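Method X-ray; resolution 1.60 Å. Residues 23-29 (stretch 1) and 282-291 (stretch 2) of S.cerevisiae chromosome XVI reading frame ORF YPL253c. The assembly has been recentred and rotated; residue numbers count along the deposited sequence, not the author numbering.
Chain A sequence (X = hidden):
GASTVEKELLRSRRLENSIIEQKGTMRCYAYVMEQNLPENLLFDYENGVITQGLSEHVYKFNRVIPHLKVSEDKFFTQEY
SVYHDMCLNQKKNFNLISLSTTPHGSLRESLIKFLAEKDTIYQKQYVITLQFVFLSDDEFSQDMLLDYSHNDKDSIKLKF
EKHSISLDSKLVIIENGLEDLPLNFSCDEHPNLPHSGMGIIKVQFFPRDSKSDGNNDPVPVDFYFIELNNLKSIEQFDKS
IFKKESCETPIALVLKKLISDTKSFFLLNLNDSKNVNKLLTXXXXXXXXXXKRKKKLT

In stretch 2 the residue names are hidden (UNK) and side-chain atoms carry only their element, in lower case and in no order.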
ATOM      1  N   LYS A  23       1.018 -16.063  12.713  1.00 23.78           N
ATOM      2  CA  LYS A  23       1.277 -17.012  11.620  1.00 23.96           C
ATOM      3  C   LYS A  23       2.378 -16.558  10.645  1.00 24.20           C
ATOM      4  O   LYS A  23       2.687 -17.275   9.678  1.00 24.12           O
ATOM      5  CB  LYS A  23      -0.027 -17.330  10.873  1.00 24.32           C
ATOM      6  CG  LYS A  23      -1.064 -18.110  11.706  1.00 24.14           C
ATOM      7  CD  LYS A  23      -2.273 -18.509  10.868  1.00 24.99           C
ATOM      8  CE  LYS A  23      -3.162 -19.489  11.618  1.00 27.94           C
ATOM      9  NZ  LYS A  23      -4.243 -20.082  10.756  1.00 30.49           N
ATOM     10  N   GLY A  24       2.962 -15.383  10.908  1.00 23.79           N
ATOM     11  CA  GLY A  24       4.051 -14.821  10.096  1.00 23.62           C
ATOM     12  C   GLY A  24       3.652 -14.673   8.639  1.00 23.44           C
ATOM     13  O   GLY A  24       4.494 -14.770   7.736  1.00 23.97           O
ATOM     14  N   THR A  25       2.362 -14.413   8.431  1.00 23.52           N
ATOM     15  CA  THR A  25       1.751 -14.353   7.111  1.00 23.69           C
ATOM     16  C   THR A  25       2.095 -13.035   6.417  1.00 22.29           C
ATOM     17  O   THR A  25       2.139 -11.986   7.065  1.00 22.49           O
ATOM     18  CB  THR A  25       0.206 -14.452   7.215  1.00 24.34           C
ATOM     19  OG1 THR A  25      -0.156 -15.451   8.182  1.00 27.71           O
ATOM     20  CG2 THR A  25      -0.384 -14.828   5.874  1.00 26.97           C
ATOM     21  N   MET A  26       2.331 -13.104   5.111  1.00 20.87           N
ATOM     22  CA  MET A  26       2.545 -11.901   4.308  1.00 19.66           C
ATOM     23  C   MET A  26       1.181 -11.304   3.959  1.00 19.10           C
ATOM     24  O   MET A  26       0.349 -11.961   3.318  1.00 20.12           O
ATOM     25  CB  MET A  26       3.344 -12.219   3.039  1.00 19.73           C
ATOM     26  CG  MET A  26       3.503 -11.035   2.100  1.00 19.79           C
ATOM     27  SD  MET A  26       4.351  -9.653   2.892  1.00 21.35           S
ATOM     28  CE  MET A  26       6.009 -10.297   2.992  1.00 22.72           C
ATOM     29  N   ARG A  27       0.951 -10.062   4.390  1.00 17.50           N
ATOM     30  CA  ARG A  27      -0.346  -9.412   4.213  1.00 16.70           C
ATOM     31  C   ARG A  27      -0.636  -9.138   2.746  1.00 16.07           C
ATOM     32  O   ARG A  27       0.175  -8.532   2.038  1.00 16.28           O
ATOM     33  CB  ARG A  27      -0.388  -8.098   4.997  1.00 16.11           C
ATOM     34  CG  ARG A  27      -0.576  -8.275   6.472  1.00 15.20           C
ATOM     35  CD  ARG A  27      -0.337  -6.969   7.219  1.00 14.26           C
ATOM     36  NE  ARG A  27      -0.538  -7.166   8.651  1.00 14.35           N
ATOM     37  CZ  ARG A  27       0.379  -7.664   9.475  1.00 14.43           C
ATOM     38  NH1 ARG A  27       1.567  -8.044   9.019  1.00 17.31           N
ATOM     39  NH2 ARG A  27       0.103  -7.797  10.762  1.00 17.95           N
ATOM     40  N   CYS A  28      -1.800  -9.610   2.296  1.00 15.53           N
ATOM     41  CA  CYS A  28      -2.260  -9.404   0.921  1.00 15.82           C
ATOM     42  C   CYS A  28      -3.778  -9.288   0.928  1.00 14.93           C
ATOM     43  O   CYS A  28      -4.501 -10.221   1.297  1.00 15.68           O
ATOM     44  CB  CYS A  28      -1.781 -10.530   0.015  1.00 15.93           C
ATOM     45  SG  CYS A  28      -2.110 -10.259  -1.733  1.00 18.38           S
ATOM     46  N   TYR A  29      -4.252  -8.098   0.573  1.00 14.68           N
ATOM     47  CA  TYR A  29      -5.660  -7.766   0.628  1.00 13.65           C
ATOM     48  C   TYR A  29      -6.159  -7.437  -0.753  1.00 14.49           C
ATOM     49  O   TYR A  29      -5.432  -6.825  -1.519  1.00 14.11           O
ATOM     50  CB  TYR A  29      -5.839  -6.539   1.522  1.00 13.74           C
ATOM     51  CG  TYR A  29      -5.654  -6.855   2.993  1.00 12.79           C
ATOM     52  CD1 TYR A  29      -6.759  -6.926   3.825  1.00 14.75           C
ATOM     53  CD2 TYR A  29      -4.376  -7.075   3.549  1.00 13.55           C
ATOM     54  CE1 TYR A  29      -6.617  -7.209   5.183  1.00 14.24           C
ATOM     55  CE2 TYR A  29      -4.227  -7.361   4.908  1.00 13.74           C
ATOM     56  CZ  TYR A  29      -5.346  -7.424   5.703  1.00 14.00           C
ATOM     57  OH  TYR A  29      -5.219  -7.702   7.050  1.00 14.86           O
ATOM     58  N   UNK A 282      -0.571 -13.139  -9.245  1.00 19.43           N
ATOM     59  CA  UNK A 282       0.446 -12.438  -8.466  1.00 19.56           C
ATOM     60  C   UNK A 282       0.132 -12.510  -6.980  1.00 19.46           C
ATOM     61  O   UNK A 282       1.033 -12.719  -6.168  1.00 19.47           O
ATOM     62  c   UNK A 282       1.250  -9.742 -11.112  1.00 21.13           C
ATOM     63  c   UNK A 282       0.623 -10.998  -8.968  1.00 19.73           C
ATOM     64  c   UNK A 282       1.568 -10.205  -8.047  1.00 19.27           C
ATOM     65  c   UNK A 282       1.178 -11.053 -10.396  1.00 21.32           C
ATOM     66  N   UNK A 283      -1.151 -12.396  -6.647  1.00 19.66           N
ATOM     67  CA  UNK A 283      -1.585 -12.487  -5.254  1.00 20.35           C
ATOM     68  C   UNK A 283      -1.159 -13.817  -4.633  1.00 21.38           C
ATOM     69  O   UNK A 283      -0.803 -13.873  -3.454  1.00 21.27           O
ATOM     70  o   UNK A 283      -3.857 -13.392  -5.492  1.00 21.12           O
ATOM     71  c   UNK A 283      -3.096 -12.247  -5.127  1.00 20.88           C
ATOM     72  N   UNK A 284      -1.179 -14.890  -5.424  1.00 21.70           N
ATOM     73  CA  UNK A 284      -0.707 -16.184  -4.906  1.00 22.23           C
ATOM     74  C   UNK A 284       0.811 -16.235  -4.661  1.00 22.53           C
ATOM     75  O   UNK A 284       1.263 -16.806  -3.667  1.00 23.31           O
ATOM     76  o   UNK A 284      -1.015 -20.952  -5.827  0.10 21.95           O
ATOM     77  c   UNK A 284      -1.161 -17.351  -5.798  1.00 22.31           C
ATOM     78  c   UNK A 284      -1.117 -18.698  -5.078  0.20 21.94           C
ATOM     79  o   UNK A 284      -2.606 -19.693  -6.663  0.10 21.91           O
ATOM     80  c   UNK A 284      -1.613 -19.860  -5.922  0.10 22.09           C
ATOM     81  N   UNK A 285       1.587 -15.628  -5.549  1.00 22.65           N
ATOM     82  CA  UNK A 285       3.033 -15.540  -5.389  1.00 22.57           C
ATOM     83  C   UNK A 285       3.434 -14.693  -4.178  1.00 22.61           C
ATOM     84  O   UNK A 285       4.366 -15.030  -3.452  1.00 22.52           O
ATOM     85  o   UNK A 285       3.630 -14.030  -9.506  1.00 24.33           O
ATOM     86  c   UNK A 285       3.663 -14.942  -6.633  1.00 22.68           C
ATOM     87  o   UNK A 285       5.242 -15.538  -9.471  1.00 25.93           O
ATOM     88  c   UNK A 285       3.488 -15.753  -7.902  1.00 24.02           C
ATOM     89  c   UNK A 285       4.162 -15.067  -9.047  1.00 25.48           C
ATOM     90  N   UNK A 286       2.725 -13.585  -3.976  1.00 22.03           N
ATOM     91  CA  UNK A 286       2.978 -12.731  -2.822  1.00 22.47           C
ATOM     92  C   UNK A 286       2.860 -13.516  -1.516  1.00 23.36           C
ATOM     93  O   UNK A 286       3.713 -13.388  -0.630  1.00 23.24           O
ATOM     94  c   UNK A 286       2.016 -11.510  -2.805  1.00 21.68           C
ATOM     95  c   UNK A 286       1.996 -10.821  -1.422  1.00 21.77           C
ATOM     96  c   UNK A 286       2.391 -10.530  -3.900  1.00 21.46           C
ATOM     97  N   UNK A 287       1.820 -14.340  -1.424  1.00 24.04           N
ATOM     98  CA  UNK A 287       1.469 -15.023  -0.179  1.00 25.64           C
ATOM     99  C   UNK A 287       2.132 -16.391   0.003  1.00 27.00           C
ATOM    100  O   UNK A 287       1.966 -17.017   1.059  1.00 28.17           O
ATOM    101  n   UNK A 287      -2.861 -13.873  -1.233  1.00 22.64           N
ATOM    102  o   UNK A 287      -2.914 -14.020   1.011  1.00 23.81           O
ATOM    103  c   UNK A 287      -0.764 -13.795  -0.024  1.00 25.55           C
ATOM    104  c   UNK A 287      -2.275 -13.916  -0.040  1.00 24.81           C
ATOM    105  c   UNK A 287      -0.058 -15.149  -0.065  1.00 25.55           C
ATOM    106  N   UNK A 288       2.876 -16.851  -1.005  1.00 27.51           N
ATOM    107  CA  UNK A 288       3.555 -18.156  -0.919  1.00 28.50           C
ATOM    108  C   UNK A 288       5.080 -18.107  -1.079  1.00 28.91           C
ATOM    109  O   UNK A 288       5.793 -18.977  -0.564  0.70 29.11           O
ATOM    110  o   UNK A 288       3.088 -18.782  -3.263  1.00 29.98           O
ATOM    111  c   UNK A 288       1.484 -19.495  -1.599  1.00 29.03           C
ATOM    112  c   UNK A 288       2.951 -19.222  -1.905  1.00 28.67           C
ATOM    113  N   UNK A 289       5.577 -17.092  -1.772  1.00 29.32           N
ATOM    114  CA  UNK A 289       6.996 -17.026  -2.117  1.00 30.04           C
ATOM    115  C   UNK A 289       7.781 -15.991  -1.307  0.50 30.29           C
ATOM    116  O   UNK A 289       8.992 -15.841  -1.490  0.50 30.49           O
ATOM    117  c   UNK A 289       7.164 -16.787  -3.618  1.00 30.38           C
ATOM    118  n   UNK A 289       6.222 -18.021  -6.893  0.10 31.27           N
ATOM    119  c   UNK A 289       7.108 -17.857  -5.917  0.50 31.21           C
ATOM    120  o   UNK A 289       8.314 -17.707  -6.132  0.50 31.74           O
ATOM    121  c   UNK A 289       6.562 -17.877  -4.497  1.00 30.81           C
ATOM    122  N   UNK A 290       7.081 -15.284  -0.421  1.00 30.67           N
ATOM    123  CA  UNK A 290       7.701 -14.280   0.451  1.00 30.78           C
ATOM    124  C   UNK A 290       7.521 -14.648   1.930  1.00 31.03           C
ATOM    125  O   UNK A 290       8.503 -14.807   2.655  0.20 31.09           O
ATOM    126  c   UNK A 290       7.130 -12.302  -1.272  1.00 29.72           C
ATOM    127  c   UNK A 290       7.152 -12.871   0.160  1.00 30.40           C
ATOM    128  c   UNK A 290       8.528 -12.075  -1.857  1.00 29.59           C
ATOM    129  c   UNK A 290       6.327 -11.007  -1.319  1.00 29.04           C
ATOM    130  N   UNK A 291       6.270 -14.790   2.371  0.50 30.95           N
ATOM    131  CA  UNK A 291       5.964 -15.138   3.764  0.50 30.78           C
ATOM    132  C   UNK A 291       7.210 -15.493   4.578  0.20 30.93           C
ATOM    133  O   UNK A 291       7.308 -15.162   5.760  0.50 31.03           O
ATOM    134  s   UNK A 291       3.218 -15.789   3.744  0.20 30.08           S
ATOM    135  c   UNK A 291       4.955 -16.289   3.829  0.20 30.81           C
TER

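Position 282 carries four carbons, forked at the first, with one arm two carbons long. It does not reach stretch 1 and is buried against other parts of the protein, a setting that suits a hydrocarbon side chain. A fork at the beta carbon with unequal arms is isoleucine, I282.

Position 283 has one carbon followed by one oxygen. The CB of 283 lies 4.1 Å from C28 SG. The pattern is that of serine, S283: CB packs on the cysteine sulfur while the hydroxyl is hydrogen-bonded to a residue just outside the stretch, so a small polar side chain serves here.

At position 284 three carbons form a chain whose third carries two oxygens. The CA-to-CB bond points away from stretch 1, and the extended chain ends in an exposed place, where a charge is easily tolerated. The carboxylate makes this E284.

Position 285 repeats the pattern, three carbons with two oxygens on the last. It too is out of reach of stretch 1, but it is buried, and its carboxylate is hydrogen-bonded elsewhere in the structure, which offsets the cost of burying the group. This is E285.

Position 286 has three carbons, one bearing the other two, with no polar atom. One of the terminal carbons at 286 lies 3.8 Å from M26 CG and 4.1 Å from C28 CB, so one methyl touches both residues of stretch 1 whose CA-to-CB bonds point toward stretch 2. This is valine, V286, whose apolar methyl suits contact with these two sulfur-containing side chains.

Position 287 shows three carbons, the third bearing one oxygen and one nitrogen. Its CA-to-CB bond points sideways, yet the second side-chain carbon of 287 comes 3.4 Å from C28 CB. The amide identifies Q287. The side chain folds back along the helix, Q287 NE2 donating to S283 O at 3.0 Å, so the amide nitrogen is satisfied while the aliphatic part packs on the strand.

Position 288 has a carbon bearing one oxygen and one carbon, and its CA-to-CB bond points away from stretch 1. This is threonine; T288 OG1 donates to E284 O at 2.7 Å, a bond back to the preceding turn.

Position 289, again three carbons ending in one oxygen and one nitrogen, is exposed and out of reach of stretch 1, a place that suits a polar amide: Q289.

Position 290 has four carbons forked at the second. Its CA-to-CB bond points toward stretch 1, and the CB of 290 meets M26 CE at 4.0 Å. This is leucine, L290, an apolar side chain suited to packing against the methionine methyl.

Position 291 has one carbon and one sulfur. The sulfur of 291 accepts a hydrogen bond from M26 N at 3.1 Å and lies 3.6 Å from M26 CB. This is cysteine, C291, a short sulfur side chain serving as both acceptor and packing partner.

The contact rests on alternation in stretch 1: the CA-to-CB bonds of M26 and C28 point toward stretch 2, those of R27 and Y29 away. Strand and helix run nearly antiparallel, at 161°. C28 packs beside S283, V286 and Q287, M26 spans V286 to C291, and the hydrogen bond from M26 N to C291 SG ties the backbone of stretch 1 to the end of stretch 2 where the chains come close, 4.7 Å between M26 CA and C291 CA.

Stretch 2 (282-291) ISEEVQTQLC
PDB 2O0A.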